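Local structure of putative lipoprotein (Bacteroides fragilis, 3NQI) at residues A[10-13]-A[14-18]; A[139-142]-A[143-147]. The protein is of unconfirmed function but, as a putative bacterial lipoprotein, probably acts at the cell envelope and may bind lipid. All coordinates share one frame; numbering follows the deposited sequence.

Contact 1. Residues A[10-13]-A[14-18]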
ATOM      1  N   GLN A  10      26.726   3.234  -1.315  1.00 72.95           N
ATOM      2  CA  GLN A  10      25.498   3.736  -0.694  1.00 71.49           C
ATOM      3  C   GLN A  10      24.414   2.662  -0.708  1.00 66.56           C
ATOM      4  O   GLN A  10      24.274   1.942  -1.694  1.00 64.40           O
ATOM      5  CB  GLN A  10      24.995   5.008  -1.403  1.00 71.01           C
ATOM      6  N   GLN A  11      23.663   2.569   0.390  1.00 65.63           N
ATOM      7  CA  GLN A  11      22.555   1.633   0.530  1.00 61.05           C
ATOM      8  C   GLN A  11      21.223   2.380   0.520  1.00 58.33           C
ATOM      9  O   GLN A  11      21.175   3.543   0.872  1.00 61.34           O
ATOM     10  CB  GLN A  11      22.689   0.852   1.841  1.00 63.08           C
ATOM     11  CG  GLN A  11      23.895  -0.075   1.908  1.00 66.25           C
ATOM     12  CD  GLN A  11      23.869  -0.994   3.125  1.00 69.92           C
ATOM     13  OE1 GLN A  11      23.015  -0.873   3.993  1.00 74.50           O
ATOM     14  NE2 GLN A  11      24.811  -1.920   3.181  1.00 74.97           N
ATOM     15  N   TRP A  12      20.142   1.712   0.111  1.00 52.88           N
ATOM     16  CA  TRP A  12      18.826   2.336   0.052  1.00 49.57           C
ATOM     17  C   TRP A  12      17.744   1.261   0.193  1.00 44.04           C
ATOM     18  O   TRP A  12      17.949   0.139  -0.233  1.00 38.85           O
ATOM     19  CB  TRP A  12      18.662   3.073  -1.284  1.00 50.17           C
ATOM     20  CG  TRP A  12      17.334   3.766  -1.446  1.00 54.03           C
ATOM     21  CD1 TRP A  12      16.987   4.969  -0.910  1.00 60.40           C
ATOM     22  CD2 TRP A  12      16.187   3.317  -2.200  1.00 53.25           C
ATOM     23  NE1 TRP A  12      15.696   5.287  -1.257  1.00 60.56           N
ATOM     24  CE2 TRP A  12      15.186   4.301  -2.056  1.00 55.77           C
ATOM     25  CE3 TRP A  12      15.912   2.190  -2.978  1.00 47.51           C
ATOM     26  CZ2 TRP A  12      13.937   4.198  -2.665  1.00 48.38           C
ATOM     27  CZ3 TRP A  12      14.656   2.078  -3.573  1.00 46.48           C
ATOM     28  CH2 TRP A  12      13.689   3.080  -3.414  1.00 50.66           C
ATOM     29  N   ALA A  13      16.645   1.583   0.863  1.00 39.49           N
ATOM     30  CA  ALA A  13      15.459   0.715   0.835  1.00 38.42           C
ATOM     31  C   ALA A  13      14.341   1.622   0.461  1.00 37.54           C
ATOM     32  O   ALA A  13      14.412   2.824   0.756  1.00 41.47           O
ATOM     33  CB  ALA A  13      15.217   0.071   2.170  1.00 38.67           C
ATOM     34  N   GLY A  14      13.315   1.089  -0.183  1.00 34.15           N
ATOM     35  CA  GLY A  14      12.176   1.902  -0.530  1.00 32.73           C
ATOM     36  C   GLY A  14      11.265   1.207  -1.533  1.00 28.72           C
ATOM     37  O   GLY A  14      11.572   0.134  -2.042  1.00 25.64           O
ATOM     38  N   VAL A  15      10.211   1.924  -1.865  1.00 23.65           N
ATOM     39  CA  VAL A  15       9.135   1.454  -2.714  1.00 25.95           C
ATOM     40  C   VAL A  15       9.539   1.777  -4.149  1.00 26.13           C
ATOM     41  O   VAL A  15       9.994   2.863  -4.439  1.00 22.42           O
ATOM     42  CB  VAL A  15       7.837   2.158  -2.319  1.00 24.45           C
ATOM     43  CG1 VAL A  15       6.777   1.887  -3.310  1.00 28.56           C
ATOM     44  CG2 VAL A  15       7.439   1.690  -0.893  1.00 27.36           C
ATOM     45  N   VAL A  16       9.333   0.826  -5.042  1.00 23.39           N
ATOM     46  CA  VAL A  16       9.690   0.979  -6.450  1.00 24.32           C
ATOM     47  C   VAL A  16       8.667   0.317  -7.332  1.00 22.24           C
ATOM     48  O   VAL A  16       7.992  -0.575  -6.925  1.00 23.80           O
ATOM     49  CB  VAL A  16      11.063   0.312  -6.795  1.00 25.52           C
ATOM     50  CG1 VAL A  16      12.170   0.976  -6.078  1.00 23.55           C
ATOM     51  CG2 VAL A  16      11.035  -1.237  -6.531  1.00 21.02           C
ATOM     52  N   LYS A  17       8.583   0.763  -8.579  1.00 25.36           N
ATOM     53  CA  LYS A  17       7.779   0.099  -9.568  1.00 23.73           C
ATOM     54  C   LYS A  17       8.646  -1.043 -10.129  1.00 25.32           C
ATOM     55  O   LYS A  17       9.860  -0.929 -10.184  1.00 25.18           O
ATOM     56  CB  LYS A  17       7.435   1.064 -10.693  1.00 28.73           C
ATOM     57  CG  LYS A  17       6.605   0.459 -11.794  1.00 34.31           C
ATOM     58  CD  LYS A  17       6.449   1.427 -12.963  1.00 48.30           C
ATOM     59  CE  LYS A  17       5.580   0.801 -14.053  1.00 54.56           C
ATOM     60  NZ  LYS A  17       4.961   1.832 -14.933  1.00 64.32           N
ATOM     61  N   VAL A  18       8.000  -2.143 -10.519  1.00 24.32           N
ATOM     62  CA  VAL A  18       8.681  -3.310 -11.048  1.00 24.48           C
ATOM     63  C   VAL A  18       8.512  -3.297 -12.573  1.00 30.69           C
ATOM     64  O   VAL A  18       7.380  -3.227 -13.061  1.00 31.47           O
ATOM     65  CB  VAL A  18       8.026  -4.592 -10.454  1.00 25.73           C
ATOM     66  CG1 VAL A  18       8.635  -5.896 -11.068  1.00 27.96           C
ATOM     67  CG2 VAL A  18       8.085  -4.524  -8.869  1.00 17.42           C
TER
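The indole of Trp12 lies over Gly14, two residues further along the same face of strand 11-21, and reaches on to Val16 with its outer rim. Gly14 CA sits over the six-membered ring, 3.8 Å from its centroid and 26° off the ring normal, which makes this a CH-pi contact. The closest carbon pair there is Trp12 CH2 to Gly14 CA at 3.5 Å, while Gly14 N is above the same face, shifted toward the rim. At the ring edge, near its plane, Val16 CG1 meets Trp12 CZ3 at 3.7 Å; Val15 O lies near that edge too, 3.8 Å from Trp12 CH2. The geometry follows from the first torsion of Trp12: with CG opposite the backbone N (chi1 -180°) and beside the carbonyl carbon, the ring runs forward along the strand. On Val16, CG1 is placed on the backbone N side, and this is the methyl that receives the ring.

Glycine suits position 14 for two reasons. Having no side chain, it lets the indole rest directly on its CA, and its fully extended backbone is a conformation that glycine adopts readily. The strand bends here, the axes of 11-13 and 14-18 making an angle of 75°, yet pairing with strand 49-56 persists through backbone hydrogen bonds of Trp12 to Cys54, Gly14 to Ile52 and Val16 to Ala50. Beyond the ring, Val16 also packs on Phe27 of strand 24-28, the partner in the beta hairpin.

No hydrogen bond joins the two segments, so dispersion and the weak attraction between polarised C-H groups and the indole pi cloud carry the contact, an aromatic side chain shielding the bare backbone of a strongly bent strand.

Contact 2. Residues A[139-142]-A[143-147]. With CD (cadmium ion), chain G.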
ATOM      1  N   GLU A 139       7.129 -20.836   7.275  1.00 30.40           N
ATOM      2  CA  GLU A 139       5.841 -21.158   6.630  1.00 30.49           C
ATOM      3  C   GLU A 139       4.682 -20.453   7.359  1.00 27.94           C
ATOM      4  O   GLU A 139       3.789 -19.914   6.717  1.00 25.96           O
ATOM      5  CB  GLU A 139       5.546 -22.655   6.595  1.00 31.44           C
ATOM      6  CG  GLU A 139       6.545 -23.521   5.821  1.00 37.48           C
ATOM      7  CD  GLU A 139       7.787 -23.848   6.634  1.00 36.80           C
ATOM      8  OE1 GLU A 139       8.038 -23.237   7.736  1.00 33.72           O
ATOM      9  OE2 GLU A 139       8.539 -24.723   6.173  1.00 42.80           O
ATOM     10  N   ASP A 140       4.709 -20.491   8.696  1.00 26.28           N
ATOM     11  CA  ASP A 140       3.632 -19.924   9.509  1.00 26.37           C
ATOM     12  C   ASP A 140       3.546 -18.414   9.378  1.00 26.27           C
ATOM     13  O   ASP A 140       2.453 -17.878   9.303  1.00 22.88           O
ATOM     14  CB  ASP A 140       3.768 -20.279  10.988  1.00 27.09           C
ATOM     15  CG  ASP A 140       3.424 -21.742  11.284  1.00 33.70           C
ATOM     16  OD1 ASP A 140       3.031 -22.506  10.373  1.00 36.98           O
ATOM     17  OD2 ASP A 140       3.582 -22.137  12.445  1.00 31.04           O
ATOM     18  N   ILE A 141       4.714 -17.757   9.363  1.00 25.61           N
ATOM     19  CA  ILE A 141       4.794 -16.336   9.233  1.00 27.81           C
ATOM     20  C   ILE A 141       4.197 -15.929   7.887  1.00 26.77           C
ATOM     21  O   ILE A 141       3.375 -14.988   7.821  1.00 23.96           O
ATOM     22  CB  ILE A 141       6.269 -15.837   9.375  1.00 29.68           C
ATOM     23  CG1 ILE A 141       6.754 -16.003  10.811  1.00 32.64           C
ATOM     24  CG2 ILE A 141       6.402 -14.381   8.968  1.00 33.41           C
ATOM     25  CD1 ILE A 141       8.276 -15.795  10.986  1.00 36.66           C
ATOM     26  N   LYS A 142       4.561 -16.654   6.841  1.00 25.61           N
ATOM     27  CA  LYS A 142       4.074 -16.364   5.494  1.00 27.37           C
ATOM     28  C   LYS A 142       2.583 -16.574   5.430  1.00 26.47           C
ATOM     29  O   LYS A 142       1.866 -15.722   4.878  1.00 24.24           O
ATOM     30  CB  LYS A 142       4.750 -17.197   4.404  1.00 28.25           C
ATOM     31  CG  LYS A 142       6.192 -16.836   4.110  1.00 38.63           C
ATOM     32  CD  LYS A 142       6.766 -17.884   3.136  1.00 48.58           C
ATOM     33  CE  LYS A 142       8.258 -17.696   2.852  1.00 55.40           C
ATOM     34  NZ  LYS A 142       8.743 -18.752   1.900  1.00 55.31           N
ATOM     35  N   ASN A 143       2.119 -17.678   6.013  1.00 25.57           N
ATOM     36  CA  ASN A 143       0.660 -17.988   6.060  1.00 24.76           C
ATOM     37  C   ASN A 143      -0.171 -16.921   6.843  1.00 23.62           C
ATOM     38  O   ASN A 143      -1.337 -16.625   6.452  1.00 23.78           O
ATOM     39  CB  ASN A 143       0.433 -19.376   6.600  1.00 26.16           C
ATOM     40  CG  ASN A 143      -1.021 -19.769   6.608  1.00 29.51           C
ATOM     41  OD1 ASN A 143      -1.663 -19.879   5.568  1.00 28.04           O
ATOM     42  ND2 ASN A 143      -1.559 -19.949   7.792  1.00 23.71           N
ATOM     43  N   GLU A 144       0.408 -16.434   7.941  1.00 21.52           N
ATOM     44  CA  GLU A 144      -0.187 -15.444   8.808  1.00 23.04           C
ATOM     45  C   GLU A 144      -0.308 -14.138   8.050  1.00 22.54           C
ATOM     46  O   GLU A 144      -1.369 -13.523   8.058  1.00 23.25           O
ATOM     47  CB  GLU A 144       0.654 -15.205  10.073  1.00 21.59           C
ATOM     48  CG  GLU A 144       0.271 -14.053  10.981  1.00 22.19           C
ATOM     49  CD  GLU A 144      -1.188 -13.974  11.407  1.00 22.86           C
ATOM     50  OE1 GLU A 144      -1.951 -14.953  11.318  1.00 23.44           O
ATOM     51  OE2 GLU A 144      -1.612 -12.913  11.851  1.00 24.82           O
ATOM     52  N   LEU A 145       0.776 -13.717   7.412  1.00 22.68           N
ATOM     53  CA  LEU A 145       0.769 -12.467   6.629  1.00 23.58           C
ATOM     54  C   LEU A 145      -0.295 -12.462   5.535  1.00 23.34           C
ATOM     55  O   LEU A 145      -0.953 -11.422   5.311  1.00 24.69           O
ATOM     56  CB  LEU A 145       2.172 -12.142   6.103  1.00 23.62           C
ATOM     57  CG  LEU A 145       3.268 -11.734   7.125  1.00 28.42           C
ATOM     58  CD1 LEU A 145       4.627 -11.640   6.436  1.00 27.84           C
ATOM     59  CD2 LEU A 145       2.947 -10.428   7.881  1.00 29.76           C
ATOM     60  N   ALA A 146      -0.512 -13.612   4.902  1.00 23.26           N
ATOM     61  CA  ALA A 146      -1.539 -13.785   3.856  1.00 24.99           C
ATOM     62  C   ALA A 146      -2.970 -13.621   4.351  1.00 24.63           C
ATOM     63  O   ALA A 146      -3.860 -13.488   3.554  1.00 24.79           O
ATOM     64  CB  ALA A 146      -1.423 -15.152   3.204  1.00 22.31           C
ATOM     65  N   LYS A 147      -3.208 -13.736   5.653  1.00 22.88           N
ATOM     66  CA  LYS A 147      -4.537 -13.520   6.199  1.00 21.36           C
ATOM     67  C   LYS A 147      -5.001 -12.054   6.200  1.00 22.32           C
ATOM     68  O   LYS A 147      -6.162 -11.792   6.440  1.00 22.32           O
ATOM     69  CB  LYS A 147      -4.599 -14.032   7.632  1.00 21.34           C
ATOM     70  CG  LYS A 147      -4.559 -15.554   7.749  1.00 24.07           C
ATOM     71  CD  LYS A 147      -4.725 -16.034   9.206  1.00 28.35           C
ATOM     72  CE  LYS A 147      -4.913 -17.553   9.283  1.00 26.04           C
ATOM     73  NZ  LYS A 147      -6.292 -18.105   8.946  1.00 30.91           N
TER
HETATM   74 CD    CD G 302      10.050 -24.519   8.415  0.62 28.97          CD
HETATM   75  O   HOH W   1       0.246 -19.104  10.192  1.00 24.96           O
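Helix 138-145, a short surface helix of two turns, is built here from successive i to i+4 backbone hydrogen bonds. Asn143 N donates to Glu139 O, Glu144 N to Asp140 O at 2.8 Å, Leu145 N to Ile141 O at 2.9 Å, and Ala146 N to Lys142 O at a longer 3.2 Å. Asp140 O takes a second bond, from a water 2.7 Å away that accepts in turn from Asn143 ND2, so an amide side chain suits this solvent-facing position. One turn apart, Ile141 CG2 and Leu145 CD1 come within 4.1 Å as the two side chains run alongside each other in the same direction; these branched aliphatic residues form a small apolar patch at the surface, with Leu145 reaching Tyr130 and Ile141 touching Val135. Glu144 alone turns inward, its carboxylate held by a salt bridge to Arg184 and by His148 and Lys133 N. At the exposed end, the bend at chi2 (81°) brings Glu139 OE1 to 2.5 Å and Glu139 OE2 to 2.7 Å from a cadmium ion; a further ligand comes from outside the helix. Apart from that surface ion site, i to i+4 bonding with one buried carboxylate facing strand 123-132 fits a short helix at the edge of a beta fold.

Contact 1 comes first along the chain, in the N-terminal strand 11-21, and contact 2 follows more than a hundred residues later, in helix 138-145. Their centres are 24 Å apart and their nearest atoms about 15 Å, so they do not touch. The strand belongs to the group made with 24-28 and 49-56, whereas the helix follows strand 123-132 and leads into strand 148-155. A chain of paired strands connects the regions, since 49-56 pairs with 78-87 and 78-87 with 148-155. The two contacts thus report on separate parts of a largely beta protein: a bent strand inside a sheet, and a peripheral helix between strands.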